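Local coordinates for coronin (Toxoplasma gondii, PDB 4OZU), which probably binds actin filaments, this chain being the WD40 beta-propeller domain of a longer protein, at residues A[132-144]-A[175-187]. Residues are numbered along the deposited sequence; the frame is centred on the assembly and turned at random. Where two conformers were deposited one is given.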
# COMPACT_ATOMS: atom_id res chain seq x y z
N LYS A 132 -8.37 10.90 15.02
CA LYS A 132 -7.39 9.88 14.70
C LYS A 132 -7.05 9.90 13.21
O LYS A 132 -7.92 10.10 12.36
CB LYS A 132 -7.88 8.49 15.11
CG LYS A 132 -9.18 8.04 14.49
CD LYS A 132 -9.60 6.69 15.07
CE LYS A 132 -10.92 6.20 14.50
NZ LYS A 132 -11.40 4.99 15.21
N VAL A 133 -5.77 9.70 12.92
CA VAL A 133 -5.30 9.68 11.55
C VAL A 133 -5.24 8.23 11.09
O VAL A 133 -4.71 7.36 11.79
CB VAL A 133 -3.93 10.35 11.42
CG1 VAL A 133 -3.40 10.22 10.00
CG2 VAL A 133 -4.05 11.83 11.79
N LEU A 134 -5.79 7.98 9.90
CA LEU A 134 -6.04 6.62 9.44
C LEU A 134 -5.14 6.18 8.30
O LEU A 134 -5.10 5.00 7.96
CB LEU A 134 -7.50 6.49 9.00
CG LEU A 134 -8.57 6.83 10.03
CD1 LEU A 134 -9.94 6.71 9.41
CD2 LEU A 134 -8.45 5.92 11.26
N SER A 135 -4.44 7.13 7.70
CA SER A 135 -3.52 6.80 6.63
C SER A 135 -2.35 7.77 6.58
O SER A 135 -2.47 8.91 7.00
CB SER A 135 -4.24 6.78 5.28
OG SER A 135 -4.77 8.05 4.97
N ALA A 136 -1.23 7.28 6.07
CA ALA A 136 -0.06 8.11 5.84
C ALA A 136 0.63 7.53 4.61
O ALA A 136 1.26 6.48 4.69
CB ALA A 136 0.86 8.11 7.03
N GLU A 137 0.50 8.23 3.49
CA GLU A 137 0.98 7.73 2.20
C GLU A 137 1.97 8.69 1.55
O GLU A 137 1.70 9.88 1.36
CB GLU A 137 -0.19 7.49 1.25
CG GLU A 137 -1.09 6.33 1.65
CD GLU A 137 -0.57 4.97 1.20
OE1 GLU A 137 0.34 4.92 0.35
OE2 GLU A 137 -1.09 3.95 1.69
N TRP A 138 3.13 8.14 1.18
CA TRP A 138 4.17 8.91 0.53
C TRP A 138 3.91 9.07 -0.95
O TRP A 138 3.52 8.11 -1.63
CB TRP A 138 5.52 8.22 0.70
CG TRP A 138 6.01 8.06 2.09
CD1 TRP A 138 5.90 6.96 2.89
CD2 TRP A 138 6.75 9.02 2.85
NE1 TRP A 138 6.51 7.18 4.10
CE2 TRP A 138 7.04 8.44 4.10
CE3 TRP A 138 7.20 10.32 2.59
CZ2 TRP A 138 7.75 9.11 5.08
CZ3 TRP A 138 7.89 10.99 3.58
CH2 TRP A 138 8.17 10.39 4.81
N ASN A 139 4.18 10.26 -1.46
CA ASN A 139 4.17 10.50 -2.89
C ASN A 139 5.20 9.61 -3.57
O ASN A 139 6.35 9.56 -3.13
CB ASN A 139 4.45 11.98 -3.17
CG ASN A 139 4.21 12.34 -4.62
OD1 ASN A 139 4.85 11.82 -5.53
ND2 ASN A 139 3.26 13.25 -4.84
N PRO A 140 4.81 8.89 -4.63
CA PRO A 140 5.73 7.94 -5.26
C PRO A 140 6.76 8.59 -6.17
O PRO A 140 7.67 7.89 -6.61
CB PRO A 140 4.79 7.05 -6.08
CG PRO A 140 3.65 7.94 -6.43
CD PRO A 140 3.46 8.83 -5.23
N ALA A 141 6.64 9.88 -6.44
CA ALA A 141 7.55 10.56 -7.36
C ALA A 141 8.34 11.68 -6.70
O ALA A 141 9.41 12.06 -7.18
CB ALA A 141 6.79 11.11 -8.54
N VAL A 142 7.82 12.21 -5.60
CA VAL A 142 8.36 13.42 -4.99
C VAL A 142 8.83 13.16 -3.58
O VAL A 142 8.08 12.69 -2.74
CB VAL A 142 7.33 14.55 -4.97
CG1 VAL A 142 7.97 15.87 -4.51
CG2 VAL A 142 6.68 14.71 -6.33
N SER A 143 10.10 13.48 -3.34
CA SER A 143 10.67 13.41 -2.02
C SER A 143 9.95 14.36 -1.07
O SER A 143 9.61 15.48 -1.44
CB SER A 143 12.16 13.76 -2.08
OG SER A 143 12.42 14.74 -3.08
N GLY A 144 9.70 13.89 0.15
CA GLY A 144 9.25 14.76 1.21
C GLY A 144 7.77 15.08 1.23
O GLY A 144 7.33 15.81 2.12
N LEU A 175 -12.75 9.35 6.17
CA LEU A 175 -11.94 8.70 5.14
C LEU A 175 -11.76 7.20 5.42
O LEU A 175 -11.67 6.78 6.57
CB LEU A 175 -10.58 9.38 5.05
CG LEU A 175 -10.67 10.73 4.35
CD1 LEU A 175 -9.69 11.72 4.96
CD2 LEU A 175 -10.42 10.56 2.86
N LEU A 176 -11.72 6.41 4.34
CA LEU A 176 -11.58 4.96 4.44
C LEU A 176 -10.35 4.48 3.68
O LEU A 176 -9.82 3.41 3.96
CB LEU A 176 -12.83 4.27 3.90
CG LEU A 176 -14.11 4.43 4.72
CD1 LEU A 176 -15.31 3.91 3.94
CD2 LEU A 176 -13.99 3.70 6.05
N SER A 177 -9.89 5.29 2.73
CA SER A 177 -8.64 5.00 2.03
C SER A 177 -8.15 6.24 1.31
O SER A 177 -8.94 7.13 0.99
CB SER A 177 -8.81 3.84 1.05
OG SER A 177 -9.53 4.24 -0.11
N ALA A 178 -6.84 6.31 1.09
CA ALA A 178 -6.24 7.43 0.37
C ALA A 178 -4.98 6.93 -0.30
O ALA A 178 -4.13 6.33 0.35
CB ALA A 178 -5.94 8.58 1.31
N LYS A 179 -4.89 7.13 -1.61
CA LYS A 179 -3.77 6.61 -2.40
C LYS A 179 -3.34 7.61 -3.46
O LYS A 179 -4.16 8.34 -4.00
CB LYS A 179 -4.16 5.29 -3.08
CG LYS A 179 -4.44 4.13 -2.14
CD LYS A 179 -3.16 3.53 -1.59
CE LYS A 179 -3.46 2.47 -0.55
NZ LYS A 179 -2.22 1.91 0.05
N TRP A 180 -2.04 7.64 -3.74
CA TRP A 180 -1.46 8.51 -4.76
C TRP A 180 -1.44 7.87 -6.16
O TRP A 180 -1.12 6.69 -6.32
CB TRP A 180 -0.02 8.86 -4.43
CG TRP A 180 0.22 9.77 -3.30
CD1 TRP A 180 0.57 9.44 -2.02
CD2 TRP A 180 0.20 11.20 -3.36
NE1 TRP A 180 0.75 10.58 -1.27
CE2 TRP A 180 0.52 11.67 -2.08
CE3 TRP A 180 -0.08 12.12 -4.37
CZ2 TRP A 180 0.58 13.03 -1.78
CZ3 TRP A 180 -0.02 13.46 -4.08
CH2 TRP A 180 0.31 13.91 -2.80
N SER A 181 -1.71 8.69 -7.17
CA SER A 181 -1.41 8.33 -8.55
C SER A 181 0.08 8.06 -8.74
O SER A 181 0.91 8.70 -8.11
CB SER A 181 -1.84 9.46 -9.49
OG SER A 181 -1.34 9.26 -10.80
N TRP A 182 0.42 7.13 -9.62
CA TRP A 182 1.82 6.89 -9.94
C TRP A 182 2.46 8.07 -10.67
O TRP A 182 3.69 8.16 -10.78
CB TRP A 182 1.96 5.61 -10.76
CG TRP A 182 1.81 4.43 -9.88
CD1 TRP A 182 0.67 3.72 -9.66
CD2 TRP A 182 2.82 3.85 -9.04
NE1 TRP A 182 0.91 2.71 -8.75
CE2 TRP A 182 2.22 2.78 -8.36
CE3 TRP A 182 4.17 4.13 -8.81
CZ2 TRP A 182 2.93 1.98 -7.46
CZ3 TRP A 182 4.87 3.34 -7.92
CH2 TRP A 182 4.25 2.28 -7.26
N LYS A 183 1.63 8.98 -11.16
CA LYS A 183 2.11 10.23 -11.74
C LYS A 183 2.54 11.21 -10.65
O LYS A 183 3.29 12.15 -10.90
CB LYS A 183 1.01 10.85 -12.60
CG LYS A 183 1.39 12.11 -13.34
CD LYS A 183 0.33 12.46 -14.38
CE LYS A 183 0.61 13.81 -15.04
NZ LYS A 183 -0.42 14.13 -16.07
N GLY A 184 2.03 10.99 -9.44
CA GLY A 184 2.38 11.81 -8.29
C GLY A 184 1.63 13.12 -8.18
O GLY A 184 1.94 13.94 -7.31
N ASP A 185 0.62 13.34 -9.03
CA ASP A 185 -0.04 14.64 -9.07
C ASP A 185 -1.38 14.64 -8.34
O ASP A 185 -1.77 15.65 -7.76
CB ASP A 185 -0.23 15.10 -10.52
CG ASP A 185 -1.06 14.15 -11.35
OD1 ASP A 185 -1.18 12.96 -10.99
OD2 ASP A 185 -1.57 14.61 -12.40
N LEU A 186 -2.06 13.50 -8.34
CA LEU A 186 -3.40 13.39 -7.78
C LEU A 186 -3.47 12.33 -6.70
O LEU A 186 -2.72 11.36 -6.70
CB LEU A 186 -4.41 13.07 -8.88
CG LEU A 186 -4.53 14.10 -10.00
CD1 LEU A 186 -5.48 13.62 -11.10
CD2 LEU A 186 -5.00 15.45 -9.46
N LEU A 187 -4.40 12.55 -5.76
CA LEU A 187 -4.71 11.60 -4.72
C LEU A 187 -6.15 11.15 -4.93
O LEU A 187 -6.99 11.94 -5.37
CB LEU A 187 -4.53 12.22 -3.34
CG LEU A 187 -4.68 11.28 -2.15
CD1 LEU A 187 -3.33 10.89 -1.60
CD2 LEU A 187 -5.53 11.95 -1.10
O HOH W 1 -0.28 5.97 -2.29
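Neighbouring blades of the coronin beta-propeller meet where W180, on strand 175-180, reaches across to the end of strand 133-138. Its NE1 gives a 2.9 Å hydrogen bond to E137 O, which lies almost in the indole plane, whereas the donor sits well above the carbonyl plane. A chi1 of -71°, CG anti to the carbonyl carbon, sends the indole toward strand 133-138. The ring is sandwiched: L187 CD1 sits over the centre of one face, and on the opposite face N139 CA makes a CH-pi contact 3.8 Å from the five-membered-ring centroid. These two strands are the first of their blades and run nearly parallel, but with axes 7.1 Å apart they form no backbone ladder; side chains and one water join the sheets. Further along, N139 ND2 passes over the rim of the six-membered ring and donates to G184 O at 2.9 Å, while N139 OD1 accepts from A141 N, an Asx turn, and from V142 N, extending it to an Asx motif; both ends of the amide are thus used, which fixes its rotation. P140 CD packs on W180 CB at 3.6 Å. Beside the tryptophan, E137 bends at chi2 (-83°), placing OE2 2.9 Å from K179 NZ in a salt bridge; OE1 accepts from a water bound by W180 N.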